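Holo-[acyl-carrier-protein] synthase (Neisseria meningitidis FAM18, PDB 5SUV) belongs to the 4'-phosphopantetheinyl transferase superfamily and binds coenzyme A, as a holo-[acyl-carrier-protein] synthase assembled from three chains. Local coordinates at residues Leu37-Gln42 / Ala51-Ala56. Sequence-based numbering, arbitrary orientation.
Sequences LLEFPQ and AKRFAA. With COA (coenzyme A), chain F.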
loop_
_atom_site.group_PDB
_atom_site.type_symbol
_atom_site.label_atom_id
_atom_site.label_comp_id
_atom_site.label_asym_id
_atom_site.label_seq_id
_atom_site.Cartn_x
_atom_site.Cartn_y
_atom_site.Cartn_z
ATOM N N LEU A 37 -10.194 5.798 -23.393
ATOM C CA LEU A 37 -10.549 4.832 -24.424
ATOM C C LEU A 37 -10.046 5.270 -25.789
ATOM O O LEU A 37 -9.783 4.427 -26.654
ATOM C CB LEU A 37 -12.069 4.631 -24.444
ATOM C CG LEU A 37 -12.617 3.502 -25.319
ATOM C CD1 LEU A 37 -12.041 2.154 -24.895
ATOM C CD2 LEU A 37 -14.136 3.476 -25.253
ATOM N N LEU A 38 -9.903 6.579 -26.001
ATOM C CA LEU A 38 -9.423 7.080 -27.281
ATOM C C LEU A 38 -7.922 6.889 -27.441
ATOM O O LEU A 38 -7.454 6.671 -28.563
ATOM C CB LEU A 38 -9.786 8.559 -27.430
ATOM C CG LEU A 38 -11.285 8.862 -27.505
ATOM C CD1 LEU A 38 -11.532 10.362 -27.451
ATOM C CD2 LEU A 38 -11.892 8.269 -28.766
ATOM N N GLU A 39 -7.162 6.960 -26.344
ATOM C CA GLU A 39 -5.717 6.785 -26.388
ATOM C C GLU A 39 -5.283 5.347 -26.130
ATOM O O GLU A 39 -4.097 5.037 -26.286
ATOM C CB GLU A 39 -5.034 7.702 -25.364
ATOM C CG GLU A 39 -5.338 7.351 -23.913
ATOM C CD GLU A 39 -4.524 8.163 -22.921
ATOM O OE1 GLU A 39 -3.686 8.977 -23.362
ATOM O OE2 GLU A 39 -4.722 7.981 -21.698
ATOM N N PHE A 40 -6.203 4.469 -25.732
ATOM C CA PHE A 40 -5.837 3.077 -25.482
ATOM C C PHE A 40 -5.192 2.415 -26.693
ATOM O O PHE A 40 -4.176 1.719 -26.514
ATOM C CB PHE A 40 -7.082 2.306 -25.024
ATOM C CG PHE A 40 -6.828 0.865 -24.679
ATOM C CD1 PHE A 40 -5.842 0.513 -23.779
ATOM C CD2 PHE A 40 -7.622 -0.133 -25.222
ATOM C CE1 PHE A 40 -5.628 -0.818 -23.446
ATOM C CE2 PHE A 40 -7.418 -1.458 -24.893
ATOM C CZ PHE A 40 -6.419 -1.801 -24.000
ATOM N N PRO A 41 -5.691 2.585 -27.922
ATOM C CA PRO A 41 -5.025 1.947 -29.070
ATOM C C PRO A 41 -3.550 2.298 -29.201
ATOM O O PRO A 41 -2.828 1.590 -29.913
ATOM C CB PRO A 41 -5.833 2.456 -30.275
ATOM C CG PRO A 41 -7.164 2.811 -29.719
ATOM C CD PRO A 41 -6.898 3.322 -28.327
ATOM N N GLN A 42 -3.076 3.353 -28.537
ATOM C CA GLN A 42 -1.675 3.747 -28.607
ATOM C C GLN A 42 -0.857 3.271 -27.414
ATOM O O GLN A 42 0.349 3.537 -27.363
ATOM C CB GLN A 42 -1.567 5.268 -28.725
ATOM C CG GLN A 42 -2.069 5.802 -30.067
ATOM C CD GLN A 42 -2.002 7.311 -30.162
ATOM O OE1 GLN A 42 -2.320 8.018 -29.204
ATOM N NE2 GLN A 42 -1.585 7.815 -31.322
ATOM N N ALA A 51 -4.571 -2.934 -16.624
ATOM C CA ALA A 51 -4.385 -3.380 -15.249
ATOM C C ALA A 51 -4.182 -2.199 -14.307
ATOM O O ALA A 51 -4.774 -2.146 -13.228
ATOM C CB ALA A 51 -3.196 -4.341 -15.168
ATOM N N LYS A 52 -3.325 -1.252 -14.693
ATOM C CA LYS A 52 -3.051 -0.092 -13.845
ATOM C C LYS A 52 -4.299 0.761 -13.661
ATOM O O LYS A 52 -4.596 1.214 -12.546
ATOM C CB LYS A 52 -1.927 0.753 -14.451
ATOM C CG LYS A 52 -0.533 0.128 -14.286
ATOM C CD LYS A 52 0.577 1.041 -14.771
ATOM C CE LYS A 52 1.945 0.382 -14.575
ATOM N NZ LYS A 52 3.050 1.175 -15.175
ATOM N N ARG A 53 -5.043 0.989 -14.740
ATOM C CA ARG A 53 -6.275 1.763 -14.625
ATOM C C ARG A 53 -7.285 1.047 -13.740
ATOM O O ARG A 53 -7.900 1.661 -12.864
ATOM C CB ARG A 53 -6.865 2.037 -16.017
ATOM C CG ARG A 53 -5.966 2.810 -16.969
ATOM C CD ARG A 53 -5.333 4.010 -16.308
ATOM N NE ARG A 53 -4.806 4.990 -17.265
ATOM C CZ ARG A 53 -3.646 4.882 -17.903
ATOM N NH1 ARG A 53 -2.867 3.824 -17.720
ATOM N NH2 ARG A 53 -3.258 5.835 -18.730
ATOM N N PHE A 54 -7.447 -0.261 -13.932
ATOM C CA PHE A 54 -8.385 -1.024 -13.121
ATOM C C PHE A 54 -8.010 -0.946 -11.645
ATOM O O PHE A 54 -8.863 -0.676 -10.793
ATOM C CB PHE A 54 -8.423 -2.473 -13.615
ATOM C CG PHE A 54 -9.502 -3.308 -13.004
ATOM C CD1 PHE A 54 -10.830 -3.041 -13.254
ATOM C CD2 PHE A 54 -9.185 -4.374 -12.178
ATOM C CE1 PHE A 54 -11.830 -3.805 -12.684
ATOM C CE2 PHE A 54 -10.181 -5.143 -11.607
ATOM C CZ PHE A 54 -11.507 -4.866 -11.875
ATOM N N ALA A 55 -6.729 -1.152 -11.322
ATOM C CA ALA A 55 -6.328 -1.091 -9.917
ATOM C C ALA A 55 -6.518 0.312 -9.352
ATOM O O ALA A 55 -6.986 0.476 -8.223
ATOM C CB ALA A 55 -4.871 -1.518 -9.741
ATOM N N ALA A 56 -6.139 1.334 -10.119
ATOM C CA ALA A 56 -6.227 2.705 -9.627
ATOM C C ALA A 56 -7.678 3.113 -9.407
ATOM O O ALA A 56 -8.003 3.776 -8.420
ATOM C CB ALA A 56 -5.548 3.652 -10.616
HETATM N N1A COA F . 6.634 10.235 -9.304
HETATM C C2A COA F . 5.773 9.327 -8.827
HETATM N N3A COA F . 5.413 8.209 -9.395
HETATM C C4A COA F . 6.002 7.957 -10.654
HETATM C C5A COA F . 6.919 8.835 -11.305
HETATM C C6A COA F . 7.197 9.971 -10.558
HETATM N N6A COA F . 8.035 10.853 -11.045
HETATM N N7A COA F . 7.319 8.386 -12.416
HETATM C C8A COA F . 6.672 7.257 -12.528
HETATM N N9A COA F . 5.872 6.949 -11.489
HETATM C C1B COA F . 5.047 5.811 -11.344
HETATM C C2B COA F . 4.027 5.685 -12.586
HETATM O O2B COA F . 2.724 5.451 -12.199
HETATM C C3B COA F . 4.610 4.430 -13.230
HETATM O O3B COA F . 3.700 3.652 -13.825
HETATM P P3B COA F . 2.715 4.488 -15.058
HETATM O O7A COA F . 2.417 3.307 -15.748
HETATM O O8A COA F . 1.633 5.085 -14.254
HETATM O O9A COA F . 3.722 5.418 -15.585
HETATM C C4B COA F . 5.138 3.747 -11.949
HETATM O O4B COA F . 5.865 4.743 -11.339
HETATM C C5B COA F . 6.013 2.577 -12.247
HETATM O O5B COA F . 6.263 1.943 -10.989
HETATM P P1A COA F . 7.535 1.005 -10.989
HETATM O O1A COA F . 7.428 -0.056 -12.018
HETATM O O2A COA F . 7.927 0.774 -9.575
HETATM O O3A COA F . 8.632 1.981 -11.695
HETATM P P2A COA F . 10.031 1.383 -11.891
HETATM O O4A COA F . 10.498 0.674 -10.745
HETATM O O5A COA F . 10.287 0.807 -13.268
HETATM O O6A COA F . 10.906 2.778 -11.885
HETATM C CBP COA F . 11.243 4.769 -10.701
HETATM C CCP COA F . 10.744 3.366 -10.654
HETATM C CDP COA F . 10.195 5.550 -11.313
HETATM C CEP COA F . 11.442 5.296 -9.306
HETATM C CAP COA F . 12.580 4.936 -11.488
HETATM O OAP COA F . 13.045 6.229 -11.423
HETATM C C9P COA F . 13.747 4.078 -10.957
HETATM O O9P COA F . 14.368 4.479 -9.985
HETATM N N8P COA F . 14.108 2.883 -11.649
HETATM C C7P COA F . 15.231 1.990 -11.195
HETATM C C6P COA F . 16.360 2.750 -10.527
HETATM C C5P COA F . 17.707 2.162 -10.911
HETATM O O5P COA F . 18.620 2.861 -11.201
HETATM N N4P COA F . 17.887 0.782 -10.897
HETATM C C3P COA F . 19.185 0.223 -11.275
HETATM C C2P COA F . 20.104 0.062 -10.092
HETATM S S1P COA F . 21.424 1.348 -10.064
#
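A single long salt bridge, between Glu-39 and Arg-53, spans the gap between the C-terminal part of helix 34-39 and the middle of the long helix 46-63. Glu-39 OE2 lies 3.9 Å from Arg-53 NH2, farther than a hydrogen bond would allow, so the attraction is electrostatic. The two side chains cross at about a right angle. Carboxylate and guanidinium planes stand 90° apart, and OE2 approaches the arginine obliquely, not as the paired, coplanar grip of two oxygens on two nitrogens. Reach is what suits both residue types to the place. Although the first bond of the glutamate side chain does not aim at the partner helix, its chain runs extended beyond CG (chi2 173°) and carries the carboxylate across. Arg-53 starts out toward helix 34-39 and bends at chi2 (-46°), bringing its guanidinium to meet the acid.

Tyr-49, one turn before Arg-53, probably helps to position both groups, its hydroxyl hydrogen-bonded to Glu-39 OE2 and its ring in a cation-pi contact with Arg-53, while Glu-36 adds a weak, long ion pair at Arg-53 NE.

In this 4'-phosphopantetheinyl transferase fold, helix 46-63 packs on the antiparallel sheet formed by strands 3-12, 117-125 and 106-114. The small side chains of Ala-51 and Ala-55 touch Val-118 and Ala-120 of strand 117-125, consistent with a helix lying close to the sheet, whereas the large ring of Phe-54 touches Val-11 of strand 3-12 and Ile-31 of helix 25-31. Successive residues thus serve different surroundings: Arg-53 faces helix 34-39, and the extended Lys-52 enters the coenzyme A pocket. Lys-52 NZ lies 2.9 Å from coenzyme A O3B, a hydrogen bond to be taken as doubtful because NZ sits too close to another ligand atom in the model.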